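Local structure of DUF4848 domain-containing protein (Bacteroides thetaiotaomicron, 4LB8) at residues Ser59-Met67 with Glu124-Glu132; Tyr94-Met103 with Leu112-Tyr120. The protein is of unknown function, belongs to the DUF4848 family and, carrying a signal sequence in its precursor, is probably exported from the cytoplasm. All coordinates share one frame; numbering follows the deposited sequence.

Contact 1. Residues Ser59-Met67 with Glu124-Glu132; sequences SFKSQMILM and EYFVNMKGE
Gln-63, in the first turn of helix 63-80, reaches with its side chain to a type I beta turn, Asn-128 to Gly-131, while its backbone N bonds to Val-127 O just before it. The side chain runs extended beyond CG (chi2 -171°), laying the amide alongside CG2 of Val-127 and carrying NE2 to within 3.0 Å of Asn-128 O, nearly along the C=O axis. The same carbonyl takes the turn's bond from Gly-131 N. Met-64 N donates to Glu-124 O, so residues 124-127 supply acceptors for N-H groups at the helix start without a helical partner. Ser-62, at the N-cap position, makes no capping bond; its OG (chi1 46°) donates to Tyr-125 O at 3.1 Å, from above the carbonyl plane. Met-64 has its CG 3.6 Å from Glu-124 CD, and its selenium stands at the edge of the Tyr-125 ring, 5.2 Å from the centroid, a Met-aromatic contact. The far ends of Glu-124 and Tyr-125 bond to Thr-256 of the second subunit. Phe-60 meets Asn-128 CB with its ring edge. Asn-128 ND2 bonds to Thr-26 O, while Lys-130 N, 2.9 Å from OD1, makes an Asx turn and Glu-132 N reaches OD1 from the opposite face.

Contact 2. Residues Tyr94-Met103 with Leu112-Tyr120; sequences YKHKYGDVFM and LSPYSRLVY
Met-103 and Tyr-115 are joined by two backbone hydrogen bonds, Met-103 N to Tyr-115 O at 2.9 Å and Tyr-115 N to Met-103 O at 2.7 Å. Further polar contacts gather at Arg-117, whose chain runs straight from CG to NE (chi2 178°) toward the carbonyls of Gly-99, Asp-100 and Phe-102 that follow helix 84-98. NE donates to Asp-100 O at 3.2 Å, the acceptor lying tilted out of the guanidinium plane, while NH2 makes weak bonds to Gly-99 O and Phe-102 O. A water links Val-101 O to Arg-117 N. Replaced by a leucine, Arg-117 would probably leave the carbonyl of Asp-100 without this donor and the turn after the helix less firmly held. Among the packing contacts, Met-103 CB covers one guanidinium face, and its chain bends only at chi3 (76°), bringing CE to 3.8 Å from Tyr-115 CB. Pro-114 packs its CB on Phe-102 CB at 3.9 Å and its CG against Tyr-94 OH, which bonds to Ala-70 O of helix 63-80. Arg-208 of the second subunit lies in cation-pi contact with the Tyr-115 ring. Together the two backbone bonds make a single antiparallel beta bridge, a hydrogen-bonded pair, tying the exit of helix 84-98 to irregular chain beyond.

From the N terminus, the chain passes strands 19-22 and 27-30 and helices 33-44 and 48-57 before entering contact 1 at the start of helix 63-80. It then runs up that helix and back along helix 84-98 into contact 2, which closes a short loop of eight residues, 104-111. Only after residues 112-120 does it return to the helix start at 124-132, so contact 1 closes a larger loop that encloses contact 2, and the chain then leads into strand 132-135 of the four-stranded sheet. Contact 1 thus ties the start of helix 63-80 to the approach to that strand, and contact 2 the exit of helix 84-98 to irregular chain 112-120. The two sites, centres about 12 Å apart, touch where Met-67 packs on Ser-116.

Contact 1. Residues Ser59-Met67 with Glu124-Glu132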
loop_
_atom_site.group_PDB
_atom_site.type_symbol
_atom_site.label_atom_id
_atom_site.label_comp_id
_atom_site.label_asym_id
_atom_site.label_seq_id
_atom_site.Cartn_x
_atom_site.Cartn_y
_atom_site.Cartn_z
ATOM N N SER A 59 -13.135 -17.149 -38.447
ATOM C CA SER A 59 -13.134 -18.536 -37.936
ATOM C C SER A 59 -11.774 -18.867 -37.245
ATOM O O SER A 59 -11.192 -19.950 -37.432
ATOM C CB SER A 59 -13.459 -19.529 -39.049
ATOM O OG SER A 59 -14.771 -19.326 -39.546
ATOM N N PHE A 60 -11.276 -17.894 -36.459
ATOM C CA PHE A 60 -10.002 -17.986 -35.758
ATOM C C PHE A 60 -10.183 -17.738 -34.248
ATOM O O PHE A 60 -10.689 -16.685 -33.852
ATOM C CB PHE A 60 -8.978 -16.998 -36.371
ATOM C CG PHE A 60 -7.618 -17.045 -35.719
ATOM C CD1 PHE A 60 -6.763 -18.119 -35.933
ATOM C CD2 PHE A 60 -7.215 -16.045 -34.842
ATOM C CE1 PHE A 60 -5.527 -18.188 -35.285
ATOM C CE2 PHE A 60 -5.973 -16.114 -34.200
ATOM C CZ PHE A 60 -5.139 -17.182 -34.428
ATOM N N LYS A 61 -9.773 -18.724 -33.417
ATOM C CA LYS A 61 -9.795 -18.602 -31.961
ATOM C C LYS A 61 -8.434 -18.068 -31.524
ATOM O O LYS A 61 -7.410 -18.740 -31.703
ATOM C CB LYS A 61 -10.147 -19.939 -31.270
ATOM C CG LYS A 61 -10.212 -19.855 -29.743
ATOM C CD LYS A 61 -11.260 -20.807 -29.178
ATOM C CE LYS A 61 -11.048 -21.109 -27.714
ATOM N NZ LYS A 61 -9.987 -22.132 -27.507
ATOM N N SER A 62 -8.409 -16.827 -31.053
ATOM C CA SER A 62 -7.174 -16.223 -30.587
ATOM C C SER A 62 -7.136 -16.299 -29.076
ATOM O O SER A 62 -8.124 -16.717 -28.452
ATOM C CB SER A 62 -7.044 -14.782 -31.072
ATOM O OG SER A 62 -8.231 -14.029 -30.893
ATOM N N GLN A 63 -5.982 -15.916 -28.483
ATOM C CA GLN A 63 -5.774 -15.890 -27.043
ATOM C C GLN A 63 -6.797 -15.007 -26.365
ATOM O O GLN A 63 -7.193 -15.310 -25.234
ATOM C CB GLN A 63 -4.373 -15.431 -26.715
ATOM C CG GLN A 63 -3.451 -16.613 -26.642
ATOM C CD GLN A 63 -2.108 -16.257 -26.125
ATOM O OE1 GLN A 63 -1.952 -15.349 -25.285
ATOM N NE2 GLN A 63 -1.125 -17.027 -26.562
HETATM N N MSE A 64 -7.279 -13.963 -27.077
HETATM C CA MSE A 64 -8.325 -13.089 -26.580
HETATM C C MSE A 64 -9.642 -13.878 -26.346
HETATM O O MSE A 64 -10.247 -13.718 -25.286
HETATM C CB MSE A 64 -8.550 -11.917 -27.532
HETATM C CG MSE A 64 -9.415 -10.834 -26.915
HETATM SE SE MSE A 64 -11.180 -10.574 -27.730
HETATM C CE MSE A 64 -11.946 -12.113 -27.600
ATOM N N ILE A 65 -10.075 -14.727 -27.321
ATOM C CA ILE A 65 -11.310 -15.534 -27.220
ATOM C C ILE A 65 -11.176 -16.510 -26.046
ATOM O O ILE A 65 -12.133 -16.679 -25.283
ATOM C CB ILE A 65 -11.682 -16.261 -28.562
ATOM C CG1 ILE A 65 -11.778 -15.287 -29.783
ATOM C CG2 ILE A 65 -12.920 -17.184 -28.426
ATOM C CD1 ILE A 65 -13.013 -14.287 -29.850
ATOM N N LEU A 66 -9.977 -17.094 -25.868
ATOM C CA LEU A 66 -9.683 -17.983 -24.745
ATOM C C LEU A 66 -9.790 -17.230 -23.406
ATOM O O LEU A 66 -10.291 -17.807 -22.459
ATOM C CB LEU A 66 -8.286 -18.617 -24.904
ATOM C CG LEU A 66 -7.999 -19.821 -24.017
ATOM C CD1 LEU A 66 -8.864 -21.009 -24.407
ATOM C CD2 LEU A 66 -6.529 -20.172 -24.062
HETATM N N MSE A 67 -9.339 -15.960 -23.331
HETATM C CA MSE A 67 -9.406 -15.103 -22.137
HETATM C C MSE A 67 -10.867 -14.806 -21.797
HETATM O O MSE A 67 -11.242 -14.875 -20.625
HETATM C CB MSE A 67 -8.609 -13.803 -22.340
HETATM C CG MSE A 67 -8.462 -12.952 -21.066
HETATM SE SE MSE A 67 -7.555 -13.860 -19.598
HETATM C CE MSE A 67 -5.704 -13.308 -19.966
ATOM N N GLU A 124 -2.860 -10.088 -28.278
ATOM C CA GLU A 124 -3.777 -11.150 -27.837
ATOM C C GLU A 124 -4.888 -11.403 -28.884
ATOM O O GLU A 124 -5.350 -12.536 -29.024
ATOM C CB GLU A 124 -4.394 -10.825 -26.461
ATOM C CG GLU A 124 -5.327 -9.615 -26.414
ATOM C CD GLU A 124 -6.386 -9.621 -25.326
ATOM O OE1 GLU A 124 -6.536 -10.656 -24.638
ATOM O OE2 GLU A 124 -7.092 -8.598 -25.187
ATOM N N TYR A 125 -5.277 -10.362 -29.632
ATOM C CA TYR A 125 -6.277 -10.445 -30.690
ATOM C C TYR A 125 -5.828 -11.342 -31.843
ATOM O O TYR A 125 -6.675 -11.921 -32.508
ATOM C CB TYR A 125 -6.577 -9.038 -31.253
ATOM C CG TYR A 125 -7.089 -8.059 -30.220
ATOM C CD1 TYR A 125 -8.287 -8.284 -29.554
ATOM C CD2 TYR A 125 -6.415 -6.872 -29.963
ATOM C CE1 TYR A 125 -8.739 -7.411 -28.568
ATOM C CE2 TYR A 125 -6.879 -5.968 -29.010
ATOM C CZ TYR A 125 -8.039 -6.245 -28.310
ATOM O OH TYR A 125 -8.501 -5.364 -27.366
ATOM N N PHE A 126 -4.515 -11.434 -32.114
ATOM C CA PHE A 126 -4.082 -12.171 -33.285
ATOM C C PHE A 126 -3.227 -13.407 -32.973
ATOM O O PHE A 126 -3.238 -14.321 -33.800
ATOM C CB PHE A 126 -3.338 -11.240 -34.249
ATOM C CG PHE A 126 -4.025 -9.935 -34.605
ATOM C CD1 PHE A 126 -5.284 -9.927 -35.189
ATOM C CD2 PHE A 126 -3.382 -8.718 -34.412
ATOM C CE1 PHE A 126 -5.906 -8.717 -35.551
ATOM C CE2 PHE A 126 -3.995 -7.513 -34.788
ATOM C CZ PHE A 126 -5.257 -7.517 -35.343
ATOM N N VAL A 127 -2.520 -13.465 -31.803
ATOM C CA VAL A 127 -1.720 -14.641 -31.425
ATOM C C VAL A 127 -2.619 -15.877 -31.255
ATOM O O VAL A 127 -3.764 -15.765 -30.810
ATOM C CB VAL A 127 -0.807 -14.481 -30.171
ATOM C CG1 VAL A 127 0.391 -13.582 -30.447
ATOM C CG2 VAL A 127 -1.586 -14.026 -28.937
ATOM N N ASN A 128 -2.089 -17.048 -31.615
ATOM C CA ASN A 128 -2.792 -18.308 -31.480
ATOM C C ASN A 128 -2.505 -18.908 -30.096
ATOM O O ASN A 128 -2.036 -18.206 -29.189
ATOM C CB ASN A 128 -2.420 -19.283 -32.625
ATOM C CG ASN A 128 -0.960 -19.688 -32.733
ATOM O OD1 ASN A 128 -0.146 -19.527 -31.818
ATOM N ND2 ASN A 128 -0.611 -20.275 -33.859
HETATM N N MSE A 129 -2.739 -20.216 -29.956
HETATM C CA MSE A 129 -2.578 -20.918 -28.696
HETATM C C MSE A 129 -1.101 -21.106 -28.267
HETATM O O MSE A 129 -0.863 -21.432 -27.094
HETATM C CB MSE A 129 -3.333 -22.255 -28.749
HETATM C CG MSE A 129 -4.861 -22.071 -28.894
HETATM SE SE MSE A 129 -5.639 -20.780 -27.617
HETATM C CE MSE A 129 -5.975 -19.312 -28.684
ATOM N N LYS A 130 -0.121 -20.857 -29.193
ATOM C CA LYS A 130 1.327 -20.948 -28.926
ATOM C C LYS A 130 1.977 -19.542 -28.877
ATOM O O LYS A 130 3.204 -19.427 -28.800
ATOM C CB LYS A 130 2.024 -21.822 -29.982
ATOM C CG LYS A 130 1.627 -23.300 -29.949
ATOM C CD LYS A 130 2.318 -24.117 -31.049
ATOM C CE LYS A 130 3.527 -24.880 -30.535
ATOM N NZ LYS A 130 4.185 -25.681 -31.605
ATOM N N GLY A 131 1.144 -18.498 -28.958
ATOM C CA GLY A 131 1.581 -17.106 -28.952
ATOM C C GLY A 131 2.257 -16.721 -30.244
ATOM O O GLY A 131 3.225 -15.957 -30.234
ATOM N N GLU A 132 1.725 -17.230 -31.371
ATOM C CA GLU A 132 2.263 -16.985 -32.697
ATOM C C GLU A 132 1.299 -16.327 -33.659
ATOM O O GLU A 132 0.075 -16.558 -33.621
ATOM C CB GLU A 132 2.695 -18.306 -33.338
ATOM C CG GLU A 132 3.886 -18.951 -32.666
ATOM C CD GLU A 132 4.122 -20.398 -33.036
ATOM O OE1 GLU A 132 3.250 -21.010 -33.698
ATOM O OE2 GLU A 132 5.170 -20.934 -32.617
HETATM O O HOH W 1 -5.391 -12.818 -23.816
#

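Contact 2. Residues Tyr94-Met103 with Leu112-Tyr120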
loop_
_atom_site.group_PDB
_atom_site.type_symbol
_atom_site.label_atom_id
_atom_site.label_comp_id
_atom_site.label_asym_id
_atom_site.label_seq_id
_atom_site.Cartn_x
_atom_site.Cartn_y
_atom_site.Cartn_z
ATOM N N TYR A 94 -9.513 -26.022 -13.366
ATOM C CA TYR A 94 -9.473 -24.762 -14.117
ATOM C C TYR A 94 -8.013 -24.329 -14.410
ATOM O O TYR A 94 -7.685 -24.064 -15.572
ATOM C CB TYR A 94 -10.214 -23.664 -13.334
ATOM C CG TYR A 94 -10.155 -22.279 -13.946
ATOM C CD1 TYR A 94 -11.092 -21.872 -14.894
ATOM C CD2 TYR A 94 -9.197 -21.353 -13.534
ATOM C CE1 TYR A 94 -11.057 -20.590 -15.438
ATOM C CE2 TYR A 94 -9.143 -20.072 -14.081
ATOM C CZ TYR A 94 -10.087 -19.688 -15.016
ATOM O OH TYR A 94 -10.054 -18.410 -15.514
ATOM N N LYS A 95 -7.155 -24.231 -13.354
ATOM C CA LYS A 95 -5.741 -23.853 -13.483
ATOM C C LYS A 95 -5.033 -24.801 -14.445
ATOM O O LYS A 95 -4.467 -24.325 -15.420
ATOM C CB LYS A 95 -5.053 -23.855 -12.130
ATOM C CG LYS A 95 -5.398 -22.670 -11.270
ATOM C CD LYS A 95 -4.581 -22.682 -9.969
ATOM C CE LYS A 95 -3.354 -21.794 -10.018
ATOM N NZ LYS A 95 -2.731 -21.618 -8.675
ATOM N N HIS A 96 -5.159 -26.138 -14.249
ATOM C CA HIS A 96 -4.578 -27.132 -15.150
ATOM C C HIS A 96 -4.970 -26.847 -16.618
ATOM O O HIS A 96 -4.110 -26.907 -17.502
ATOM C CB HIS A 96 -5.000 -28.559 -14.744
ATOM C CG HIS A 96 -4.515 -29.615 -15.702
ATOM N ND1 HIS A 96 -3.222 -30.128 -15.628
ATOM C CD2 HIS A 96 -5.137 -30.171 -16.774
ATOM C CE1 HIS A 96 -3.111 -30.984 -16.636
ATOM N NE2 HIS A 96 -4.234 -31.042 -17.358
ATOM N N LYS A 97 -6.258 -26.519 -16.858
ATOM C CA LYS A 97 -6.838 -26.225 -18.165
ATOM C C LYS A 97 -6.192 -24.996 -18.840
ATOM O O LYS A 97 -5.842 -25.086 -20.018
ATOM C CB LYS A 97 -8.368 -26.023 -18.042
ATOM C CG LYS A 97 -9.079 -25.789 -19.381
ATOM C CD LYS A 97 -10.592 -25.666 -19.252
ATOM C CE LYS A 97 -11.257 -25.462 -20.601
ATOM N NZ LYS A 97 -12.739 -25.320 -20.497
ATOM N N TYR A 98 -6.040 -23.868 -18.105
ATOM C CA TYR A 98 -5.552 -22.583 -18.625
ATOM C C TYR A 98 -4.094 -22.210 -18.275
ATOM O O TYR A 98 -3.557 -21.303 -18.897
ATOM C CB TYR A 98 -6.477 -21.451 -18.115
ATOM C CG TYR A 98 -7.878 -21.544 -18.673
ATOM C CD1 TYR A 98 -8.150 -21.189 -19.991
ATOM C CD2 TYR A 98 -8.931 -22.022 -17.894
ATOM C CE1 TYR A 98 -9.431 -21.328 -20.531
ATOM C CE2 TYR A 98 -10.218 -22.163 -18.422
ATOM C CZ TYR A 98 -10.462 -21.815 -19.743
ATOM O OH TYR A 98 -11.727 -21.913 -20.269
ATOM N N GLY A 99 -3.492 -22.889 -17.298
ATOM C CA GLY A 99 -2.155 -22.620 -16.770
ATOM C C GLY A 99 -0.949 -22.774 -17.669
ATOM O O GLY A 99 0.168 -22.515 -17.217
ATOM N N ASP A 100 -1.151 -23.166 -18.937
ATOM C CA ASP A 100 -0.088 -23.301 -19.924
ATOM C C ASP A 100 -0.085 -22.093 -20.884
ATOM O O ASP A 100 0.941 -21.395 -20.968
ATOM C CB ASP A 100 -0.206 -24.633 -20.660
ATOM C CG ASP A 100 0.280 -25.756 -19.768
ATOM O OD1 ASP A 100 -0.455 -26.121 -18.811
ATOM O OD2 ASP A 100 1.441 -26.182 -19.936
ATOM N N VAL A 101 -1.232 -21.813 -21.563
ATOM C CA VAL A 101 -1.382 -20.634 -22.433
ATOM C C VAL A 101 -1.281 -19.369 -21.538
ATOM O O VAL A 101 -0.593 -18.397 -21.888
ATOM C CB VAL A 101 -2.713 -20.662 -23.235
ATOM C CG1 VAL A 101 -2.820 -19.469 -24.167
ATOM C CG2 VAL A 101 -2.855 -21.954 -24.026
ATOM N N PHE A 102 -1.939 -19.422 -20.350
ATOM C CA PHE A 102 -1.964 -18.326 -19.399
ATOM C C PHE A 102 -1.128 -18.609 -18.179
ATOM O O PHE A 102 -0.664 -19.712 -17.950
ATOM C CB PHE A 102 -3.404 -17.946 -19.006
ATOM C CG PHE A 102 -4.219 -17.476 -20.180
ATOM C CD1 PHE A 102 -3.676 -16.606 -21.124
ATOM C CD2 PHE A 102 -5.531 -17.908 -20.352
ATOM C CE1 PHE A 102 -4.441 -16.158 -22.212
ATOM C CE2 PHE A 102 -6.291 -17.479 -21.447
ATOM C CZ PHE A 102 -5.744 -16.593 -22.361
HETATM N N MSE A 103 -0.967 -17.580 -17.384
HETATM C CA MSE A 103 -0.099 -17.458 -16.224
HETATM C C MSE A 103 -0.932 -17.035 -15.007
HETATM O O MSE A 103 -1.823 -16.198 -15.133
HETATM C CB MSE A 103 0.870 -16.360 -16.672
HETATM C CG MSE A 103 1.894 -15.941 -15.733
HETATM SE SE MSE A 103 2.885 -14.554 -16.634
HETATM C CE MSE A 103 1.755 -13.060 -16.533
ATOM N N LEU A 112 -7.286 -14.852 -8.225
ATOM C CA LEU A 112 -7.704 -16.053 -8.929
ATOM C C LEU A 112 -7.574 -16.025 -10.416
ATOM O O LEU A 112 -7.603 -17.099 -11.023
ATOM C CB LEU A 112 -9.185 -16.305 -8.624
ATOM C CG LEU A 112 -9.587 -16.409 -7.192
ATOM C CD1 LEU A 112 -11.044 -16.639 -7.109
ATOM C CD2 LEU A 112 -8.817 -17.516 -6.477
ATOM N N SER A 113 -7.552 -14.820 -11.017
ATOM C CA SER A 113 -7.596 -14.591 -12.471
ATOM C C SER A 113 -6.388 -15.060 -13.265
ATOM O O SER A 113 -5.251 -14.799 -12.865
ATOM C CB SER A 113 -7.810 -13.113 -12.760
ATOM O OG SER A 113 -9.165 -12.797 -12.509
ATOM N N PRO A 114 -6.613 -15.688 -14.445
ATOM C CA PRO A 114 -5.466 -16.022 -15.318
ATOM C C PRO A 114 -4.969 -14.760 -16.003
ATOM O O PRO A 114 -5.738 -13.815 -16.167
ATOM C CB PRO A 114 -6.055 -17.015 -16.332
ATOM C CG PRO A 114 -7.494 -16.664 -16.426
ATOM C CD PRO A 114 -7.903 -16.025 -15.094
ATOM N N TYR A 115 -3.701 -14.739 -16.396
ATOM C CA TYR A 115 -3.068 -13.599 -17.067
ATOM C C TYR A 115 -2.430 -13.979 -18.383
ATOM O O TYR A 115 -1.939 -15.110 -18.532
ATOM C CB TYR A 115 -1.980 -12.997 -16.170
ATOM C CG TYR A 115 -2.531 -12.229 -14.997
ATOM C CD1 TYR A 115 -2.805 -10.867 -15.098
ATOM C CD2 TYR A 115 -2.783 -12.860 -13.775
ATOM C CE1 TYR A 115 -3.289 -10.144 -14.012
ATOM C CE2 TYR A 115 -3.300 -12.153 -12.693
ATOM C CZ TYR A 115 -3.546 -10.793 -12.814
ATOM O OH TYR A 115 -4.056 -10.073 -11.763
ATOM N N SER A 116 -2.369 -13.007 -19.319
ATOM C CA SER A 116 -1.646 -13.184 -20.590
ATOM C C SER A 116 -0.157 -13.216 -20.251
ATOM O O SER A 116 0.267 -12.558 -19.301
ATOM C CB SER A 116 -1.964 -12.036 -21.550
ATOM O OG SER A 116 -1.759 -12.316 -22.927
ATOM N N ARG A 117 0.623 -14.003 -20.990
ATOM C CA ARG A 117 2.079 -14.083 -20.824
ATOM C C ARG A 117 2.736 -12.989 -21.675
ATOM O O ARG A 117 3.889 -12.690 -21.465
ATOM C CB ARG A 117 2.603 -15.477 -21.201
ATOM C CG ARG A 117 2.244 -16.524 -20.157
ATOM C CD ARG A 117 2.722 -17.916 -20.551
ATOM N NE ARG A 117 2.354 -18.947 -19.570
ATOM C CZ ARG A 117 3.053 -19.220 -18.472
ATOM N NH1 ARG A 117 4.159 -18.538 -18.191
ATOM N NH2 ARG A 117 2.636 -20.158 -17.630
ATOM N N LEU A 118 1.968 -12.346 -22.561
ATOM C CA LEU A 118 2.380 -11.304 -23.503
ATOM C C LEU A 118 2.842 -10.014 -22.863
ATOM O O LEU A 118 2.165 -9.446 -22.008
ATOM C CB LEU A 118 1.216 -10.945 -24.457
ATOM C CG LEU A 118 0.751 -11.990 -25.457
ATOM C CD1 LEU A 118 -0.341 -11.434 -26.335
ATOM C CD2 LEU A 118 1.887 -12.493 -26.316
ATOM N N VAL A 119 3.958 -9.501 -23.362
ATOM C CA VAL A 119 4.494 -8.197 -22.966
ATOM C C VAL A 119 3.673 -7.150 -23.747
ATOM O O VAL A 119 3.162 -6.191 -23.170
ATOM C CB VAL A 119 6.023 -8.103 -23.258
ATOM C CG1 VAL A 119 6.580 -6.741 -22.878
ATOM C CG2 VAL A 119 6.784 -9.218 -22.576
ATOM N N TYR A 120 3.520 -7.383 -25.060
ATOM C CA TYR A 120 2.784 -6.529 -25.990
ATOM C C TYR A 120 1.373 -7.085 -26.052
ATOM O O TYR A 120 1.010 -7.874 -26.922
ATOM C CB TYR A 120 3.521 -6.498 -27.343
ATOM C CG TYR A 120 5.013 -6.249 -27.188
ATOM C CD1 TYR A 120 5.488 -5.218 -26.380
ATOM C CD2 TYR A 120 5.949 -7.069 -27.811
ATOM C CE1 TYR A 120 6.850 -5.022 -26.182
ATOM C CE2 TYR A 120 7.319 -6.864 -27.640
ATOM C CZ TYR A 120 7.762 -5.825 -26.841
ATOM O OH TYR A 120 9.101 -5.578 -26.679
HETATM O O HOH W 2 -0.401 -15.789 -22.747
#